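Local atomic coordinates of hypothetical UPF0271 protein TTHB195 (Thermus thermophilus, PDB entry 2DFA), a protein that probably catalyses, as the A subunit of a three-component 5-oxoprolinase, the ATP-dependent opening of 5-oxoproline to L-glutamate. Residues L141-G146 with V160-F165; A9-G14 with N32-F37; A169-G174 with A207-E212; R22-L27 with N228-A233; M1-N6 with A243-R248. All blocks are in the same frame, centred on the assembly; numbering follows the deposited sequence. Where two conformers were deposited one is given.

Contact 1 (L141-G146 with V160-F165); sequences LVVLPG and VVLEAF
Val142 lays its CG1 methyl against the aliphatic part of Glu163, 3.8 Å from CB. CG1 stands anti to the backbone N (chi1 175°), and Glu163 CG is likewise anti to its own N; the two side chains pass each other at a slant. The beta-branched valine covers the hydrocarbon part of a buried glutamate, whose OE2 forms a salt bridge with Lys109 and accepts a hydrogen bond from Asn6. On the other face of the sheet, Leu162 CD2 meets both Val143 CG2 and Pro145 CB, each at 3.9 Å.

These residues lie on the two parallel strands of a beta-alpha-beta unit, 141-143 and 160-164, joined through helix 148-155, whose Tyr149 rests on Leu141 and Val143. The backbone ladder runs from Val161 N to Leu141 O (2.9 Å), from Val143 N to Val161 O (2.9 Å) and from Glu163 N to Val143 O (3.1 Å). Beyond it the first strand ends and the chain leaves the sheet at Pro145, a residue without an N-H to offer a further rung; its CD sits 3.3 Å from Glu163 O. Leu144 crosses Phe165 at about a right angle, with CD2 tight against the ring edge, 3.2 Å from CE1.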
# COMPACT_ATOMS: atom_id res chain seq x y z
N LEU A 141 13.95 -18.03 -18.52
CA LEU A 141 14.26 -17.29 -17.31
C LEU A 141 15.67 -16.74 -17.45
O LEU A 141 16.60 -17.47 -17.78
CB LEU A 141 14.19 -18.22 -16.09
CG LEU A 141 14.38 -17.62 -14.69
CD1 LEU A 141 13.37 -16.49 -14.46
CD2 LEU A 141 14.21 -18.71 -13.64
N VAL A 142 15.81 -15.43 -17.25
CA VAL A 142 17.10 -14.77 -17.34
C VAL A 142 17.80 -14.96 -16.00
O VAL A 142 17.23 -14.66 -14.95
CB VAL A 142 16.93 -13.26 -17.63
CG1 VAL A 142 18.28 -12.55 -17.61
CG2 VAL A 142 16.26 -13.08 -18.98
N VAL A 143 19.03 -15.46 -16.03
CA VAL A 143 19.77 -15.71 -14.80
C VAL A 143 21.22 -15.26 -14.86
O VAL A 143 21.75 -14.93 -15.93
CB VAL A 143 19.78 -17.22 -14.46
CG1 VAL A 143 18.38 -17.80 -14.59
CG2 VAL A 143 20.74 -17.95 -15.37
N LEU A 144 21.86 -15.25 -13.70
CA LEU A 144 23.27 -14.90 -13.59
C LEU A 144 24.00 -16.23 -13.68
O LEU A 144 23.76 -17.14 -12.88
CB LEU A 144 23.58 -14.24 -12.25
CG LEU A 144 23.86 -12.74 -12.28
CD1 LEU A 144 24.28 -12.26 -10.90
CD2 LEU A 144 24.96 -12.45 -13.29
N PRO A 145 24.91 -16.37 -14.66
CA PRO A 145 25.66 -17.62 -14.82
C PRO A 145 26.53 -17.98 -13.61
O PRO A 145 27.08 -17.10 -12.95
CB PRO A 145 26.48 -17.37 -16.08
CG PRO A 145 26.71 -15.88 -16.04
CD PRO A 145 25.35 -15.36 -15.64
N GLY A 146 26.62 -19.27 -13.33
CA GLY A 146 27.43 -19.75 -12.22
C GLY A 146 26.81 -19.62 -10.84
O GLY A 146 27.51 -19.76 -9.84
N VAL A 160 17.02 -21.53 -19.86
CA VAL A 160 17.71 -20.44 -19.18
C VAL A 160 18.46 -19.54 -20.15
O VAL A 160 19.01 -20.00 -21.14
CB VAL A 160 18.69 -20.98 -18.12
CG1 VAL A 160 17.94 -21.82 -17.09
CG2 VAL A 160 19.79 -21.79 -18.79
N VAL A 161 18.46 -18.24 -19.84
CA VAL A 161 19.14 -17.24 -20.66
C VAL A 161 20.21 -16.58 -19.80
O VAL A 161 19.91 -16.02 -18.74
CB VAL A 161 18.15 -16.15 -21.14
CG1 VAL A 161 18.88 -15.12 -21.97
CG2 VAL A 161 17.03 -16.79 -21.95
N LEU A 162 21.46 -16.64 -20.26
CA LEU A 162 22.58 -16.07 -19.51
C LEU A 162 22.79 -14.58 -19.72
O LEU A 162 22.96 -14.11 -20.84
CB LEU A 162 23.87 -16.83 -19.85
CG LEU A 162 23.79 -18.34 -19.58
CD1 LEU A 162 25.16 -18.97 -19.82
CD2 LEU A 162 23.34 -18.59 -18.14
N GLU A 163 22.81 -13.85 -18.61
CA GLU A 163 22.98 -12.41 -18.63
C GLU A 163 24.38 -11.97 -18.24
O GLU A 163 25.01 -12.56 -17.36
CB GLU A 163 21.95 -11.77 -17.69
CG GLU A 163 22.08 -10.28 -17.52
CD GLU A 163 20.90 -9.69 -16.77
OE1 GLU A 163 20.59 -10.17 -15.65
OE2 GLU A 163 20.28 -8.74 -17.29
N ALA A 164 24.87 -10.93 -18.92
CA ALA A 164 26.19 -10.37 -18.65
C ALA A 164 26.00 -8.87 -18.44
O ALA A 164 25.04 -8.29 -18.96
CB ALA A 164 27.13 -10.63 -19.83
N PHE A 165 26.90 -8.26 -17.69
CA PHE A 165 26.80 -6.83 -17.39
C PHE A 165 28.00 -6.02 -17.84
O PHE A 165 29.00 -5.93 -17.12
CB PHE A 165 26.58 -6.63 -15.89
CG PHE A 165 25.44 -7.42 -15.33
CD1 PHE A 165 25.55 -8.80 -15.13
CD2 PHE A 165 24.23 -6.80 -15.03
CE1 PHE A 165 24.48 -9.54 -14.63
CE2 PHE A 165 23.15 -7.53 -14.54
CZ PHE A 165 23.28 -8.91 -14.34

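Contact 2 (A9-G14 with N32-F37); sequences AGESYG and NLACGF
At the C-terminal ends of two neighbouring parallel strands, 2-9 and 30-34, the beta structure gives way to loops, and Ala9 and Leu33 form a parallel bridge there. Ala9 N donates to Asn32 O at 3.0 Å, approaching from above the carbonyl plane, while Ala34 N returns a longer bond of 3.3 Å to Ala9 O. On one face Leu33 CD1 lies 4.1 Å from Ala9 CB; a small methyl fits here, where Phe25 also packs on Ala9.

Gly10 then turns the chain with positive phi (62°), which suits glycine. Its carbonyl O lies 3.5 Å from Ala34 CB and accepts from a water that also donates to Ala34 O, 2.9 Å in each case, carrying the pairing past the last direct bond. Glu11 lays CG 4.1 Å from Ala34 CB, and its OE2 is bonded to His38. Tyr13 packs on Val69 of a second subunit, and Cys35 O accepts from Tyr89 OH of a third. Asn32 turns its amide to Asp8, Asn6 and His107. Asp8, with His62 and His111, surrounds a vacant point that may be a metal site. Strand ends of a curled parallel sheet are where barrel-like folds, probably including this one, characteristically hold such sites.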
# COMPACT_ATOMS: atom_id res chain seq x y z
N ALA A 9 12.36 -1.30 -17.27
CA ALA A 9 11.47 -0.22 -17.70
C ALA A 9 10.10 -0.35 -17.05
O ALA A 9 9.82 -1.33 -16.35
CB ALA A 9 11.32 -0.25 -19.21
N GLY A 10 9.25 0.64 -17.29
CA GLY A 10 7.91 0.65 -16.73
C GLY A 10 7.89 0.68 -15.21
O GLY A 10 6.95 0.19 -14.59
N GLU A 11 8.91 1.27 -14.61
CA GLU A 11 8.97 1.31 -13.15
C GLU A 11 8.27 2.52 -12.51
O GLU A 11 8.21 2.62 -11.28
CB GLU A 11 10.43 1.20 -12.71
CG GLU A 11 11.11 0.02 -13.39
CD GLU A 11 12.42 -0.40 -12.75
OE1 GLU A 11 13.44 0.29 -12.95
OE2 GLU A 11 12.42 -1.43 -12.04
N SER A 12 7.75 3.41 -13.35
CA SER A 12 7.03 4.59 -12.86
C SER A 12 5.81 4.12 -12.07
O SER A 12 5.25 3.05 -12.35
CB SER A 12 6.55 5.46 -14.04
OG SER A 12 7.64 5.96 -14.80
N TYR A 13 5.40 4.91 -11.08
CA TYR A 13 4.26 4.54 -10.26
C TYR A 13 3.31 5.72 -10.11
O TYR A 13 3.65 6.72 -9.46
CB TYR A 13 4.73 4.08 -8.88
CG TYR A 13 3.64 3.42 -8.06
CD1 TYR A 13 3.39 2.05 -8.16
CD2 TYR A 13 2.84 4.18 -7.20
CE1 TYR A 13 2.36 1.45 -7.42
CE2 TYR A 13 1.82 3.59 -6.46
CZ TYR A 13 1.59 2.23 -6.57
OH TYR A 13 0.57 1.66 -5.83
N GLY A 14 2.12 5.61 -10.69
CA GLY A 14 1.16 6.69 -10.61
C GLY A 14 1.74 7.98 -11.15
O GLY A 14 2.24 8.03 -12.28
N ASN A 32 12.50 -5.36 -19.30
CA ASN A 32 11.99 -6.07 -18.13
C ASN A 32 11.04 -5.09 -17.46
O ASN A 32 11.48 -4.11 -16.87
CB ASN A 32 13.14 -6.42 -17.19
CG ASN A 32 14.40 -6.86 -17.93
OD1 ASN A 32 14.38 -7.83 -18.69
ND2 ASN A 32 15.49 -6.14 -17.72
N LEU A 33 9.75 -5.34 -17.58
CA LEU A 33 8.74 -4.45 -17.02
C LEU A 33 8.32 -4.78 -15.59
O LEU A 33 8.04 -5.93 -15.27
CB LEU A 33 7.51 -4.41 -17.92
CG LEU A 33 7.54 -3.39 -19.06
CD1 LEU A 33 8.84 -3.51 -19.85
CD2 LEU A 33 6.34 -3.60 -19.96
N ALA A 34 8.26 -3.74 -14.75
CA ALA A 34 7.84 -3.90 -13.37
C ALA A 34 6.39 -4.36 -13.36
O ALA A 34 5.63 -4.07 -14.29
CB ALA A 34 7.99 -2.56 -12.61
N CYS A 35 5.99 -5.06 -12.30
CA CYS A 35 4.64 -5.59 -12.22
C CYS A 35 3.76 -5.10 -11.07
O CYS A 35 2.85 -5.81 -10.64
CB CYS A 35 4.71 -7.12 -12.20
SG CYS A 35 5.73 -7.83 -13.54
N GLY A 36 4.03 -3.89 -10.57
CA GLY A 36 3.21 -3.33 -9.50
C GLY A 36 3.64 -3.52 -8.06
O GLY A 36 3.00 -2.98 -7.16
N PHE A 37 4.71 -4.26 -7.83
CA PHE A 37 5.18 -4.50 -6.45
C PHE A 37 6.28 -3.53 -6.00
O PHE A 37 6.20 -2.97 -4.90
CB PHE A 37 5.68 -5.94 -6.30
CG PHE A 37 4.59 -6.94 -6.03
CD1 PHE A 37 3.38 -6.89 -6.71
CD2 PHE A 37 4.79 -7.97 -5.10
CE1 PHE A 37 2.38 -7.84 -6.48
CE2 PHE A 37 3.80 -8.92 -4.85
CZ PHE A 37 2.59 -8.86 -5.54
O HOH W 1 5.77 -1.90 -16.26

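Contact 3 (A169-G174 with A207-E212); sequences AYLRSG and ALDGGE
Asp209 meets the backbone of Arg172 with its carboxylate: Arg172 N donates at 2.7 Å to OD1, which accepts through its syn lone pair, and more weakly to OD2. Asp209 CG sits between its own backbone N and carbonyl carbon (chi1 57°), on the side of the Leu171-Gly174 turn. A short carboxylate suits the place because it can accept the Arg172 N-H while OD1 lies 3.2 Å from Leu171 CA. Arg172 in turn bends at chi3 (63°), which turns NE back, and NH1 donates to Gly210 O, 2.8 Å away. That oxygen lies in the guanidinium plane, whereas NH1 stands above the carbonyl plane. Segment 207-212 thus receives the arginine through a backbone oxygen.

Farther back, Leu208 N forms a short, straight bond of 2.7 Å to Tyr170 O. Leu171 and Leu208 lie side by side, pointing the same way, with Leu171 CD2 4.2 Å from Leu208 CB. The contact joins the turn of the beta hairpin of strands 204-206 and 212-214 to the loop after strand 160-164. Both segments carry type I turns, Leu171-Gly174 and Ala207-Gly210; each closes on a glycine with positive phi. A water joins Asp209 OD2 to Ser173 N. Arg172 NE remains 5.4 Å from Asp209 OD2, so the opposite charges may attract at a distance, but hydrogen bonds join each charged side chain to backbone across the two turns.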
# COMPACT_ATOMS: atom_id res chain seq x y z
N ALA A 169 32.06 -4.53 -13.09
CA ALA A 169 33.36 -5.18 -13.11
C ALA A 169 33.20 -6.63 -12.66
O ALA A 169 32.33 -6.95 -11.85
CB ALA A 169 34.34 -4.45 -12.20
N TYR A 170 34.05 -7.50 -13.20
CA TYR A 170 34.04 -8.91 -12.86
C TYR A 170 35.31 -9.28 -12.11
O TYR A 170 36.33 -8.61 -12.22
CB TYR A 170 33.96 -9.77 -14.13
CG TYR A 170 32.59 -9.84 -14.75
CD1 TYR A 170 32.00 -8.72 -15.34
CD2 TYR A 170 31.88 -11.04 -14.77
CE1 TYR A 170 30.74 -8.79 -15.92
CE2 TYR A 170 30.62 -11.13 -15.36
CZ TYR A 170 30.06 -10.00 -15.93
OH TYR A 170 28.81 -10.09 -16.50
N LEU A 171 35.24 -10.36 -11.34
CA LEU A 171 36.39 -10.85 -10.58
C LEU A 171 36.84 -12.14 -11.25
O LEU A 171 36.07 -12.76 -11.99
CB LEU A 171 36.00 -11.11 -9.13
CG LEU A 171 35.42 -9.94 -8.33
CD1 LEU A 171 35.10 -10.41 -6.92
CD2 LEU A 171 36.42 -8.79 -8.29
N ARG A 172 38.07 -12.56 -10.99
CA ARG A 172 38.58 -13.79 -11.59
C ARG A 172 37.67 -14.98 -11.32
O ARG A 172 37.59 -15.91 -12.13
CB ARG A 172 39.99 -14.10 -11.07
CG ARG A 172 41.05 -13.13 -11.57
CD ARG A 172 42.44 -13.60 -11.17
NE ARG A 172 42.79 -14.88 -11.78
CZ ARG A 172 42.99 -15.06 -13.08
NH1 ARG A 172 42.86 -14.05 -13.92
NH2 ARG A 172 43.31 -16.26 -13.54
N SER A 173 36.96 -14.94 -10.20
CA SER A 173 36.04 -16.01 -9.83
C SER A 173 34.94 -16.19 -10.87
O SER A 173 34.31 -17.24 -10.95
CB SER A 173 35.41 -15.72 -8.47
OG SER A 173 34.64 -14.53 -8.52
N GLY A 174 34.70 -15.15 -11.66
CA GLY A 174 33.66 -15.23 -12.68
C GLY A 174 32.37 -14.57 -12.24
O GLY A 174 31.40 -14.49 -13.00
N ALA A 207 39.17 -8.92 -15.88
CA ALA A 207 38.83 -9.07 -14.48
C ALA A 207 39.50 -7.98 -13.64
O ALA A 207 40.64 -7.58 -13.85
CB ALA A 207 39.29 -10.45 -14.01
N LEU A 208 38.72 -7.46 -12.67
CA LEU A 208 39.23 -6.38 -11.83
C LEU A 208 40.47 -6.81 -11.03
O LEU A 208 41.40 -6.05 -10.81
CB LEU A 208 38.09 -5.96 -10.89
CG LEU A 208 38.47 -4.83 -9.92
CD1 LEU A 208 38.92 -3.57 -10.66
CD2 LEU A 208 37.29 -4.41 -9.04
N ASP A 209 40.46 -8.08 -10.57
CA ASP A 209 41.58 -8.55 -9.76
C ASP A 209 42.64 -9.30 -10.59
O ASP A 209 43.32 -10.20 -10.12
CB ASP A 209 41.05 -9.43 -8.61
CG ASP A 209 40.22 -10.59 -9.14
OD1 ASP A 209 39.58 -10.42 -10.18
OD2 ASP A 209 40.14 -11.62 -8.46
N GLY A 210 42.80 -8.90 -11.85
CA GLY A 210 43.82 -9.51 -12.69
C GLY A 210 43.35 -10.41 -13.82
O GLY A 210 42.47 -11.25 -13.63
N GLY A 211 43.96 -10.23 -14.99
CA GLY A 211 43.62 -11.05 -16.14
C GLY A 211 42.20 -10.88 -16.66
O GLY A 211 41.66 -9.77 -16.66
N GLU A 212 41.60 -11.98 -17.10
CA GLU A 212 40.24 -11.95 -17.62
C GLU A 212 39.49 -13.23 -17.29
O GLU A 212 40.09 -14.22 -16.86
CB GLU A 212 40.25 -11.75 -19.14
CG GLU A 212 41.14 -12.71 -19.90
CD GLU A 212 41.15 -12.43 -21.39
OE1 GLU A 212 41.09 -11.24 -21.77
OE2 GLU A 212 41.24 -13.39 -22.19
O HOH W 2 38.18 -13.68 -7.96

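Contact 4 (R22-L27 with N228-A233); sequences REIFPL and NAPEVA
Ile24 CG1 is anti to the carbonyl carbon (chi1 -68°), and chi2 of -71° then swings CD1 to the first turn of helix 229-241. Leu27 CG is also anti to its carbonyl carbon (chi1 -51°), and an extended chi2 carries CD1 to the same helix. The contact is an apolar helix-to-helix packing: the short helix 21-24 and the residues after it lie against the N-terminal turn of helix 229-241, beside the parallel sheet.

Ile24 CD1 sits over the backbone of that turn, 3.7 Å from Pro230 CA, and also meets Ala229 CB at 4.1 Å and Ala233 CB at 3.9 Å. The two alanines, four residues apart, are small enough to let the isoleucine methyl come close to the helix. Pro230 suits the first turn, where its nitrogen needs no hydrogen for a helical bond, and its ring offers CG to Glu23 CB at 3.9 Å. Glu23 takes part only through this aliphatic carbon; its chain bends at chi2, leading the carboxylate away. Ile24 also packs on Ala7 of strand 2-9, linking helix to sheet. Leu27 CD1 touches two groups of the partner, Pro230 O and Ala233 CB, each at 3.5 Å.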
# COMPACT_ATOMS: atom_id res chain seq x y z
N ARG A 22 11.40 6.30 -22.63
CA ARG A 22 11.34 6.89 -23.96
C ARG A 22 12.70 6.91 -24.67
O ARG A 22 12.78 6.70 -25.87
CB ARG A 22 10.81 8.32 -23.87
CG ARG A 22 9.40 8.42 -23.31
CD ARG A 22 9.22 9.74 -22.57
NE ARG A 22 10.18 9.85 -21.47
CZ ARG A 22 10.30 10.91 -20.68
NH1 ARG A 22 9.51 11.97 -20.86
NH2 ARG A 22 11.20 10.92 -19.71
N GLU A 23 13.76 7.15 -23.91
CA GLU A 23 15.10 7.20 -24.47
C GLU A 23 15.75 5.82 -24.61
O GLU A 23 16.54 5.59 -25.53
CB GLU A 23 16.00 8.09 -23.61
CG GLU A 23 15.55 9.55 -23.52
CD GLU A 23 14.20 9.71 -22.84
OE1 GLU A 23 14.03 9.20 -21.71
OE2 GLU A 23 13.30 10.35 -23.44
N ILE A 24 15.40 4.92 -23.70
CA ILE A 24 15.98 3.58 -23.70
C ILE A 24 15.36 2.57 -24.67
O ILE A 24 16.08 1.80 -25.30
CB ILE A 24 15.93 2.97 -22.27
CG1 ILE A 24 16.87 3.73 -21.34
CG2 ILE A 24 16.31 1.49 -22.32
CD1 ILE A 24 18.34 3.50 -21.62
N PHE A 25 14.04 2.58 -24.80
CA PHE A 25 13.36 1.63 -25.69
C PHE A 25 13.87 1.57 -27.13
O PHE A 25 13.95 0.49 -27.71
CB PHE A 25 11.85 1.89 -25.69
CG PHE A 25 11.13 1.26 -24.53
CD1 PHE A 25 11.59 1.44 -23.23
CD2 PHE A 25 9.99 0.50 -24.74
CE1 PHE A 25 10.91 0.87 -22.15
CE2 PHE A 25 9.30 -0.07 -23.67
CZ PHE A 25 9.76 0.12 -22.37
N PRO A 26 14.21 2.71 -27.73
CA PRO A 26 14.70 2.65 -29.11
C PRO A 26 16.11 2.06 -29.23
O PRO A 26 16.60 1.85 -30.34
CB PRO A 26 14.63 4.11 -29.56
CG PRO A 26 14.93 4.86 -28.29
CD PRO A 26 14.10 4.11 -27.26
N LEU A 27 16.74 1.79 -28.09
CA LEU A 27 18.09 1.25 -28.08
C LEU A 27 18.20 -0.24 -27.71
O LEU A 27 19.16 -0.91 -28.09
CB LEU A 27 18.95 2.05 -27.10
CG LEU A 27 18.95 3.57 -27.25
CD1 LEU A 27 19.71 4.19 -26.09
CD2 LEU A 27 19.57 3.97 -28.58
N ASN A 228 22.63 8.25 -16.64
CA ASN A 228 23.06 8.51 -18.01
C ASN A 228 22.93 7.21 -18.80
O ASN A 228 23.60 7.01 -19.82
CB ASN A 228 24.51 8.98 -18.04
CG ASN A 228 25.48 7.90 -17.62
OD1 ASN A 228 25.40 7.38 -16.51
ND2 ASN A 228 26.41 7.56 -18.50
N ALA A 229 22.06 6.33 -18.32
CA ALA A 229 21.81 5.04 -18.95
C ALA A 229 21.62 5.17 -20.46
O ALA A 229 22.15 4.37 -21.23
CB ALA A 229 20.59 4.38 -18.33
N PRO A 230 20.86 6.18 -20.91
CA PRO A 230 20.66 6.34 -22.35
C PRO A 230 21.98 6.45 -23.11
O PRO A 230 22.15 5.85 -24.17
CB PRO A 230 19.83 7.62 -22.44
CG PRO A 230 19.00 7.55 -21.20
CD PRO A 230 20.02 7.13 -20.16
N GLU A 231 22.92 7.21 -22.55
CA GLU A 231 24.23 7.38 -23.17
C GLU A 231 24.98 6.05 -23.27
O GLU A 231 25.54 5.72 -24.31
CB GLU A 231 25.08 8.38 -22.37
CG GLU A 231 24.72 9.83 -22.60
CD GLU A 231 25.50 10.78 -21.71
OE1 GLU A 231 26.75 10.73 -21.73
OE2 GLU A 231 24.86 11.57 -20.99
N VAL A 232 24.98 5.30 -22.17
CA VAL A 232 25.65 4.01 -22.15
C VAL A 232 24.99 3.07 -23.15
O VAL A 232 25.67 2.43 -23.96
CB VAL A 232 25.59 3.36 -20.74
CG1 VAL A 232 26.34 2.04 -20.74
CG2 VAL A 232 26.18 4.31 -19.71
N ALA A 233 23.67 2.98 -23.09
CA ALA A 233 22.92 2.12 -23.99
C ALA A 233 23.21 2.50 -25.44
O ALA A 233 23.38 1.64 -26.30
CB ALA A 233 21.42 2.24 -23.70

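Contact 5 (M1-N6 with A243-R248); sequences MKVDLN and AGVEVR
Lys2 pairs with Glu246 and Val3 with Val247 through backbone bonds of parallel strands: Glu246 N donates to Met1 O and Val3 N to Glu246 O, both at 2.8 Å, and Arg248 N follows to Val3 O at 3.0 Å from above the carbonyl plane. Lys2 CA adds a CA-H...O contact to Glu246 O and Val247 CA one to Val3 O.

Apolar contacts gather on the face of Val3. Its CG1 meets Val245 CG1 at 4.0 Å, and Leu5 CB lies 3.9 Å from Val247 CG1; beta-branched valines suit both extended backbone and a covered face.

Lys2 and Glu246 are on the other face, which is exposed here, and Arg248 reaches Lys2. Their methylene chains cross tightly, Lys2 CD 3.3 Å from Arg248 CD, although the like charges of Lys2 NZ and Arg248 NE are only 4.4 Å apart. Glu246 OE2 makes a long, charge-only salt bridge with Arg248 NE, 3.8 Å away, which may offset part of the repulsion.

Before the pairing begins, Gly244 ends helix 229-241 in a Schellman motif, using the positive phi that glycine readily adopts. Leu240 of that helix covers Val3 and Leu5, Val200 of helix 189-201 covers Val3 and Val245, and strand 219-222 flanks strand 2-9.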
# COMPACT_ATOMS: atom_id res chain seq x y z
N MET A 1 27.12 -12.37 -35.88
CA MET A 1 26.67 -12.87 -34.55
C MET A 1 25.61 -11.94 -33.98
O MET A 1 25.54 -10.76 -34.35
CB MET A 1 27.87 -12.95 -33.60
CG MET A 1 27.58 -13.65 -32.28
SD MET A 1 29.08 -13.98 -31.34
CE MET A 1 29.50 -15.63 -31.94
N LYS A 2 24.78 -12.46 -33.07
CA LYS A 2 23.71 -11.65 -32.48
C LYS A 2 23.69 -11.69 -30.95
O LYS A 2 24.20 -12.62 -30.33
CB LYS A 2 22.36 -12.11 -33.02
CG LYS A 2 21.86 -13.42 -32.45
CD LYS A 2 20.63 -13.92 -33.20
CE LYS A 2 19.93 -15.04 -32.45
NZ LYS A 2 19.22 -14.54 -31.23
N VAL A 3 23.08 -10.67 -30.36
CA VAL A 3 22.98 -10.59 -28.91
C VAL A 3 21.78 -9.72 -28.54
O VAL A 3 21.38 -8.84 -29.30
CB VAL A 3 24.26 -9.98 -28.28
CG1 VAL A 3 24.39 -8.53 -28.67
CG2 VAL A 3 24.22 -10.13 -26.76
N ASP A 4 21.22 -9.98 -27.37
CA ASP A 4 20.09 -9.21 -26.90
C ASP A 4 20.55 -8.15 -25.91
O ASP A 4 21.42 -8.40 -25.08
CB ASP A 4 19.05 -10.14 -26.25
CG ASP A 4 17.92 -9.37 -25.58
OD1 ASP A 4 18.09 -8.96 -24.41
OD2 ASP A 4 16.87 -9.18 -26.22
N LEU A 5 19.97 -6.96 -26.02
CA LEU A 5 20.27 -5.86 -25.12
C LEU A 5 19.00 -5.65 -24.31
O LEU A 5 17.95 -5.36 -24.88
CB LEU A 5 20.60 -4.59 -25.92
CG LEU A 5 22.07 -4.17 -25.99
CD1 LEU A 5 22.51 -3.63 -24.64
CD2 LEU A 5 22.93 -5.34 -26.41
N ASN A 6 19.09 -5.79 -22.99
CA ASN A 6 17.92 -5.61 -22.15
C ASN A 6 18.09 -4.52 -21.11
O ASN A 6 19.20 -4.22 -20.67
CB ASN A 6 17.55 -6.94 -21.46
CG ASN A 6 18.32 -7.16 -20.17
OD1 ASN A 6 18.00 -6.56 -19.13
ND2 ASN A 6 19.33 -8.02 -20.22
N ALA A 243 30.01 -2.89 -35.45
CA ALA A 243 30.88 -4.05 -35.44
C ALA A 243 30.27 -5.19 -36.24
O ALA A 243 30.89 -6.23 -36.45
CB ALA A 243 31.14 -4.50 -34.01
N GLY A 244 29.03 -5.00 -36.69
CA GLY A 244 28.36 -6.03 -37.46
C GLY A 244 27.66 -7.07 -36.61
O GLY A 244 27.39 -8.18 -37.08
N VAL A 245 27.37 -6.73 -35.36
CA VAL A 245 26.68 -7.63 -34.46
C VAL A 245 25.20 -7.27 -34.46
O VAL A 245 24.84 -6.10 -34.30
CB VAL A 245 27.21 -7.51 -33.01
CG1 VAL A 245 26.45 -8.45 -32.09
CG2 VAL A 245 28.70 -7.82 -32.98
N GLU A 246 24.33 -8.26 -34.65
CA GLU A 246 22.90 -8.01 -34.68
C GLU A 246 22.30 -7.98 -33.27
O GLU A 246 22.45 -8.93 -32.50
CB GLU A 246 22.17 -9.08 -35.49
CG GLU A 246 20.78 -8.67 -35.95
CD GLU A 246 19.97 -9.82 -36.52
OE1 GLU A 246 20.57 -10.73 -37.13
OE2 GLU A 246 18.73 -9.81 -36.36
N VAL A 247 21.63 -6.88 -32.95
CA VAL A 247 20.99 -6.74 -31.65
C VAL A 247 19.54 -7.19 -31.81
O VAL A 247 18.73 -6.49 -32.41
CB VAL A 247 21.02 -5.28 -31.16
CG1 VAL A 247 20.32 -5.16 -29.81
CG2 VAL A 247 22.45 -4.81 -31.04
N ARG A 248 19.21 -8.36 -31.28
CA ARG A 248 17.85 -8.87 -31.38
C ARG A 248 17.45 -9.70 -30.17
O ARG A 248 18.29 -10.32 -29.51
CB ARG A 248 17.68 -9.70 -32.65
CG ARG A 248 18.52 -10.96 -32.70
CD ARG A 248 18.25 -11.75 -33.97
NE ARG A 248 16.84 -12.12 -34.08
CZ ARG A 248 16.32 -12.81 -35.09
NH1 ARG A 248 17.10 -13.23 -36.08
NH2 ARG A 248 15.03 -13.10 -35.10
O HOH W 3 19.75 -12.64 -29.84

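Contacts 1, 2 and 5 belong to one parallel sheet, and polar side chains join them: Glu163 OE2 of contact 1 lies 3.2 Å from Asn6 ND2 of contact 5, while Asn6 OD1 is 2.9 Å from Asn32 ND2 of contact 2. This network adjoins Asp8, His62 and His111, a possible empty metal site, with Asn32 touching it and Glu163 nearby. Contact 4 packs beside the sheet and reaches contact 2 where Phe25 CE1 packs closely on Ala9 CB, 3.2 Å away. Contact 3 is peripheral, its centre about 33 Å from that of contact 2, but Tyr170 OH ties it to contact 1, 2.9 Å from Phe165 N. Contact 5 brings the chain's two ends together, enclosing the others in sequence.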